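Local structure of putative uncharacterized protein smu.1377c (Streptococcus mutans, 3L7V) at residues I60-M71 with K164-I172. The protein is of unknown function but may take part in tRNA modification and probably binds double-stranded RNA. Residues are numbered along the deposited sequence; the frame is centred on the assembly and turned at random.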
ATOM      1  N   ILE A  60      -7.203  10.370   8.144  1.00 14.20           N
ATOM      2  CA  ILE A  60      -7.512   9.469   9.254  1.00 15.94           C
ATOM      3  C   ILE A  60      -6.367   8.508   9.600  1.00 20.55           C
ATOM      4  O   ILE A  60      -5.432   8.340   8.816  1.00 16.38           O
ATOM      5  CB  ILE A  60      -8.799   8.644   8.986  1.00 22.57           C
ATOM      6  CG1 ILE A  60      -8.549   7.557   7.936  1.00 19.54           C
ATOM      7  CG2 ILE A  60      -9.959   9.546   8.556  1.00 18.45           C
ATOM      8  CD1 ILE A  60      -9.741   6.675   7.729  1.00 13.44           C
ATOM      9  N   VAL A  61      -6.443   7.903  10.793  1.00 22.03           N
ATOM     10  CA  VAL A  61      -5.564   6.795  11.166  1.00 15.99           C
ATOM     11  C   VAL A  61      -6.393   5.509  11.158  1.00 22.98           C
ATOM     12  O   VAL A  61      -7.560   5.538  11.550  1.00 22.10           O
ATOM     13  CB  VAL A  61      -4.870   7.020  12.539  1.00 30.10           C
ATOM     14  CG1 VAL A  61      -4.454   5.692  13.154  1.00 22.43           C
ATOM     15  CG2 VAL A  61      -3.647   7.950  12.393  1.00 19.92           C
ATOM     16  N   CYS A  62      -5.793   4.399  10.705  1.00 23.53           N
ATOM     17  CA  CYS A  62      -6.520   3.161  10.400  1.00 17.28           C
ATOM     18  C   CYS A  62      -5.656   1.906  10.580  1.00 15.43           C
ATOM     19  O   CYS A  62      -4.504   1.890  10.156  1.00 17.12           O
ATOM     20  CB  CYS A  62      -7.032   3.237   8.951  1.00 25.27           C
ATOM     21  SG  CYS A  62      -7.938   1.804   8.277  1.00 32.78           S
ATOM     22  N   PRO A  63      -6.227   0.836  11.182  1.00 16.63           N
ATOM     23  CA  PRO A  63      -5.533  -0.424  11.482  1.00 23.28           C
ATOM     24  C   PRO A  63      -5.215  -1.212  10.219  1.00 22.73           C
ATOM     25  O   PRO A  63      -5.973  -1.130   9.254  1.00 27.59           O
ATOM     26  CB  PRO A  63      -6.566  -1.230  12.296  1.00 18.14           C
ATOM     27  CG  PRO A  63      -7.722  -0.337  12.510  1.00 24.51           C
ATOM     28  CD  PRO A  63      -7.666   0.729  11.459  1.00 21.11           C
ATOM     29  N   THR A  64      -4.119  -1.965  10.230  1.00 17.64           N
ATOM     30  CA  THR A  64      -3.810  -2.908   9.153  1.00 19.14           C
ATOM     31  C   THR A  64      -3.379  -4.242   9.748  1.00 17.59           C
ATOM     32  O   THR A  64      -3.298  -4.372  10.968  1.00 17.28           O
ATOM     33  CB  THR A  64      -2.675  -2.398   8.261  1.00 23.22           C
ATOM     34  OG1 THR A  64      -1.446  -2.441   8.997  1.00 23.90           O
ATOM     35  CG2 THR A  64      -2.945  -0.980   7.813  1.00 24.75           C
ATOM     36  N   LYS A  65      -3.081  -5.218   8.883  1.00 13.48           N
ATOM     37  CA  LYS A  65      -2.564  -6.526   9.304  1.00 16.15           C
ATOM     38  C   LYS A  65      -1.248  -6.442  10.108  1.00 23.26           C
ATOM     39  O   LYS A  65      -0.987  -7.292  10.963  1.00 24.11           O
ATOM     40  CB  LYS A  65      -2.347  -7.456   8.089  1.00 13.38           C
ATOM     41  CG  LYS A  65      -3.603  -8.091   7.484  1.00 14.86           C
ATOM     42  CD  LYS A  65      -3.261  -8.982   6.265  1.00 11.83           C
ATOM     43  CE  LYS A  65      -4.512  -9.592   5.640  1.00 17.06           C
ATOM     44  NZ  LYS A  65      -4.225 -10.346   4.374  1.00 17.34           N
ATOM     45  N   VAL A  66      -0.410  -5.442   9.821  1.00 19.36           N
ATOM     46  CA  VAL A  66       0.859  -5.296  10.552  1.00 17.23           C
ATOM     47  C   VAL A  66       0.992  -4.022  11.440  1.00 23.10           C
ATOM     48  O   VAL A  66       2.075  -3.739  11.954  1.00 28.28           O
ATOM     49  CB  VAL A  66       2.085  -5.384   9.608  1.00 20.94           C
ATOM     50  CG1 VAL A  66       2.149  -6.742   8.924  1.00 19.51           C
ATOM     51  CG2 VAL A  66       2.035  -4.266   8.583  1.00 20.96           C
ATOM     52  N   GLY A  67      -0.092  -3.275  11.626  1.00 13.92           N
ATOM     53  CA  GLY A  67      -0.078  -2.118  12.517  1.00 21.56           C
ATOM     54  C   GLY A  67      -1.057  -0.988  12.207  1.00 19.21           C
ATOM     55  O   GLY A  67      -2.253  -1.220  12.143  1.00 24.84           O
ATOM     56  N   TYR A  68      -0.545   0.231  12.028  1.00 20.56           N
ATOM     57  CA  TYR A  68      -1.370   1.431  11.772  1.00 15.96           C
ATOM     58  C   TYR A  68      -0.840   2.294  10.615  1.00 21.72           C
ATOM     59  O   TYR A  68       0.374   2.474  10.476  1.00 15.28           O
ATOM     60  CB  TYR A  68      -1.548   2.275  13.067  1.00  8.23           C
ATOM     61  CG  TYR A  68      -2.487   1.589  14.047  1.00 12.56           C
ATOM     62  CD1 TYR A  68      -2.002   0.756  15.046  1.00 14.68           C
ATOM     63  CD2 TYR A  68      -3.870   1.726  13.924  1.00 12.86           C
ATOM     64  CE1 TYR A  68      -2.871   0.100  15.919  1.00 12.57           C
ATOM     65  CE2 TYR A  68      -4.742   1.075  14.780  1.00  9.71           C
ATOM     66  CZ  TYR A  68      -4.237   0.267  15.779  1.00 11.08           C
ATOM     67  OH  TYR A  68      -5.107  -0.383  16.623  1.00 15.91           O
ATOM     68  N   ILE A  69      -1.760   2.798   9.781  1.00 15.43           N
ATOM     69  CA  ILE A  69      -1.428   3.695   8.671  1.00 18.72           C
ATOM     70  C   ILE A  69      -2.194   5.019   8.747  1.00 23.72           C
ATOM     71  O   ILE A  69      -3.297   5.082   9.299  1.00 23.53           O
ATOM     72  CB  ILE A  69      -1.726   3.068   7.265  1.00 24.68           C
ATOM     73  CG1 ILE A  69      -3.208   2.679   7.138  1.00 17.17           C
ATOM     74  CG2 ILE A  69      -0.807   1.899   6.981  1.00 31.73           C
ATOM     75  CD1 ILE A  69      -3.562   1.874   5.874  1.00 11.97           C
ATOM     76  N   ILE A  70      -1.591   6.064   8.183  1.00 19.28           N
ATOM     77  CA  ILE A  70      -2.287   7.310   7.888  1.00 22.76           C
ATOM     78  C   ILE A  70      -2.815   7.296   6.437  1.00 20.49           C
ATOM     79  O   ILE A  70      -2.076   6.975   5.512  1.00 25.07           O
ATOM     80  CB  ILE A  70      -1.350   8.521   8.111  1.00 23.74           C
ATOM     81  CG1 ILE A  70      -0.733   8.442   9.512  1.00 20.65           C
ATOM     82  CG2 ILE A  70      -2.106   9.841   7.886  1.00 19.15           C
ATOM     83  CD1 ILE A  70       0.500   9.305   9.717  1.00 20.49           C
HETATM   84  N   MSE A  71      -4.090   7.648   6.260  1.00 17.87           N
HETATM   85  CA  MSE A  71      -4.812   7.555   4.985  1.00 21.62           C
HETATM   86  C   MSE A  71      -5.392   8.902   4.538  1.00 26.28           C
HETATM   87  O   MSE A  71      -6.013   9.615   5.345  1.00 20.14           O
HETATM   88  CB  MSE A  71      -5.997   6.587   5.120  1.00 28.83           C
HETATM   89  CG  MSE A  71      -5.693   5.109   5.020  1.00 36.99           C
HETATM   90 SE   MSE A  71      -7.337   4.018   5.086  0.70 47.27          SE
HETATM   91  CE  MSE A  71      -8.494   5.132   3.944  1.00  7.14           C
ATOM     92  N   LYS A 164      -4.792  -6.534  -0.303  1.00 15.48           N
ATOM     93  CA  LYS A 164      -5.015  -7.391   0.880  1.00 15.55           C
ATOM     94  C   LYS A 164      -4.246  -6.959   2.128  1.00 21.56           C
ATOM     95  O   LYS A 164      -3.690  -7.785   2.849  1.00 19.40           O
ATOM     96  CB  LYS A 164      -4.735  -8.879   0.572  1.00 12.73           C
ATOM     97  CG  LYS A 164      -5.662  -9.509  -0.479  1.00 20.23           C
ATOM     98  CD  LYS A 164      -7.141  -9.456  -0.055  1.00 21.43           C
ATOM     99  CE  LYS A 164      -8.076  -9.901  -1.189  1.00 21.64           C
ATOM    100  NZ  LYS A 164      -9.504  -9.930  -0.728  1.00 24.02           N
ATOM    101  N   PHE A 165      -4.254  -5.661   2.392  1.00 22.00           N
ATOM    102  CA  PHE A 165      -3.450  -5.066   3.446  1.00 16.94           C
ATOM    103  C   PHE A 165      -4.130  -5.016   4.806  1.00 17.52           C
ATOM    104  O   PHE A 165      -3.499  -4.650   5.783  1.00 15.06           O
ATOM    105  CB  PHE A 165      -3.043  -3.643   3.031  1.00 17.71           C
ATOM    106  CG  PHE A 165      -4.187  -2.819   2.469  1.00 20.66           C
ATOM    107  CD1 PHE A 165      -4.929  -1.982   3.287  1.00 25.72           C
ATOM    108  CD2 PHE A 165      -4.516  -2.891   1.119  1.00 20.01           C
ATOM    109  CE1 PHE A 165      -5.979  -1.221   2.767  1.00 23.07           C
ATOM    110  CE2 PHE A 165      -5.556  -2.137   0.597  1.00 20.64           C
ATOM    111  CZ  PHE A 165      -6.291  -1.301   1.427  1.00 20.95           C
ATOM    112  N   GLY A 166      -5.415  -5.359   4.864  1.00 23.05           N
ATOM    113  CA  GLY A 166      -6.188  -5.278   6.095  1.00 14.85           C
ATOM    114  C   GLY A 166      -7.634  -4.882   5.796  1.00 24.67           C
ATOM    115  O   GLY A 166      -7.866  -3.906   5.079  1.00 33.31           O
ATOM    116  N   VAL A 167      -8.605  -5.616   6.345  1.00 20.51           N
ATOM    117  CA  VAL A 167     -10.020  -5.435   5.985  1.00 21.78           C
ATOM    118  C   VAL A 167     -10.594  -4.012   6.164  1.00 26.96           C
ATOM    119  O   VAL A 167     -11.264  -3.481   5.265  1.00 26.40           O
ATOM    120  CB  VAL A 167     -10.946  -6.456   6.703  1.00 31.32           C
ATOM    121  CG1 VAL A 167     -12.398  -6.289   6.237  1.00 27.63           C
ATOM    122  CG2 VAL A 167     -10.488  -7.876   6.428  1.00 32.82           C
ATOM    123  N   ALA A 168     -10.340  -3.408   7.321  1.00 24.74           N
ATOM    124  CA  ALA A 168     -10.896  -2.095   7.644  1.00 21.71           C
ATOM    125  C   ALA A 168     -10.616  -1.078   6.543  1.00 20.95           C
ATOM    126  O   ALA A 168     -11.523  -0.358   6.114  1.00 15.46           O
ATOM    127  CB  ALA A 168     -10.348  -1.592   8.986  1.00 20.93           C
ATOM    128  N   GLY A 169      -9.360  -1.025   6.091  1.00 20.89           N
ATOM    129  CA  GLY A 169      -8.953  -0.109   5.039  1.00 18.90           C
ATOM    130  C   GLY A 169      -9.356  -0.597   3.647  1.00 21.60           C
ATOM    131  O   GLY A 169      -9.602   0.214   2.748  1.00 15.57           O
ATOM    132  N   GLU A 170      -9.424  -1.918   3.469  1.00 14.22           N
ATOM    133  CA  GLU A 170      -9.928  -2.493   2.214  1.00 18.07           C
ATOM    134  C   GLU A 170     -11.373  -2.065   1.947  1.00 21.12           C
ATOM    135  O   GLU A 170     -11.713  -1.694   0.816  1.00 25.14           O
ATOM    136  CB  GLU A 170      -9.824  -4.030   2.200  1.00 17.72           C
ATOM    137  CG  GLU A 170      -8.400  -4.588   2.246  1.00 25.39           C
ATOM    138  CD  GLU A 170      -8.358  -6.098   2.488  1.00 35.04           C
ATOM    139  OE1 GLU A 170      -9.261  -6.796   1.986  1.00 32.51           O
ATOM    140  OE2 GLU A 170      -7.423  -6.588   3.177  1.00 39.60           O
ATOM    141  N   GLN A 171     -12.220  -2.113   2.980  1.00 15.47           N
ATOM    142  CA  GLN A 171     -13.610  -1.659   2.830  1.00 18.85           C
ATOM    143  C   GLN A 171     -13.696  -0.201   2.345  1.00 20.69           C
ATOM    144  O   GLN A 171     -14.416   0.107   1.388  1.00 19.76           O
ATOM    145  CB  GLN A 171     -14.425  -1.875   4.118  1.00 15.71           C
ATOM    146  CG  GLN A 171     -14.617  -3.355   4.493  1.00 18.72           C
ATOM    147  CD  GLN A 171     -15.076  -3.578   5.941  1.00 22.58           C
ATOM    148  OE1 GLN A 171     -14.823  -2.757   6.825  1.00 23.09           O
ATOM    149  NE2 GLN A 171     -15.739  -4.708   6.183  1.00 12.83           N
ATOM    150  N   ILE A 172     -12.945   0.691   2.980  1.00 19.12           N
ATOM    151  CA  ILE A 172     -12.994   2.103   2.602  1.00 19.37           C
ATOM    152  C   ILE A 172     -12.487   2.366   1.181  1.00 22.60           C
ATOM    153  O   ILE A 172     -13.105   3.120   0.437  1.00 25.56           O
ATOM    154  CB  ILE A 172     -12.239   2.989   3.624  1.00 18.82           C
ATOM    155  CG1 ILE A 172     -12.957   2.918   4.984  1.00 19.65           C
ATOM    156  CG2 ILE A 172     -12.104   4.408   3.090  1.00 11.22           C
ATOM    157  CD1 ILE A 172     -12.356   3.764   6.099  1.00 17.19           C
TER
HETATM  158  O   HOH W   1      -8.018  -3.616   8.880  1.00 30.53           O
HETATM  159  O   HOH W   2      -6.382  -1.606   6.486  1.00 38.10           O
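Lys65, at the turn of a beta hairpin, and the loop residues Lys164 to Gly166 that lead into a helix illustrate how one long side chain can follow a run of backbone and end on one of its carbonyls. The main-chain N of Lys65 already bonds Phe165 O at 3.2 Å, almost perfectly straight at 179°. From there CB passes 3.8 Å from Phe165 O, and CG packs over the same oxygen and the CA of Gly166. Because the chain is extended beyond CG, CD and CE then run alongside Lys164 O, CE at 3.4 Å. NZ ends in a 3.0 Å hydrogen bond to Lys164 O. It approaches from a position tilted 30° off the carbonyl plane. A salt bridge to Asp124 holds the same ammonium group, so two acceptors fix its place. The hairpin, 59-64 with 67-72, belongs to the mixed sheet of the YrdC-like domain, and helix 167-180 packs on it, starting from Gly166 at its N-cap. Two waters join the hairpin to this helix start: both donate to Pro63 O; one accepts from Ala168 N at 2.8 Å, the other donates to Gly166 O and accepts weakly from Gly169 N. Further along, a chi1 of 178° brings Cys62 SG into packing contact with the Gly169 backbone and Ala168 CB. Beyond it selenomethionine Met71, bent at its last torsion, carries CE obliquely across Ile172, 3.8 Å from CG2, while Ile60 CD1 meets Ile172 CD1.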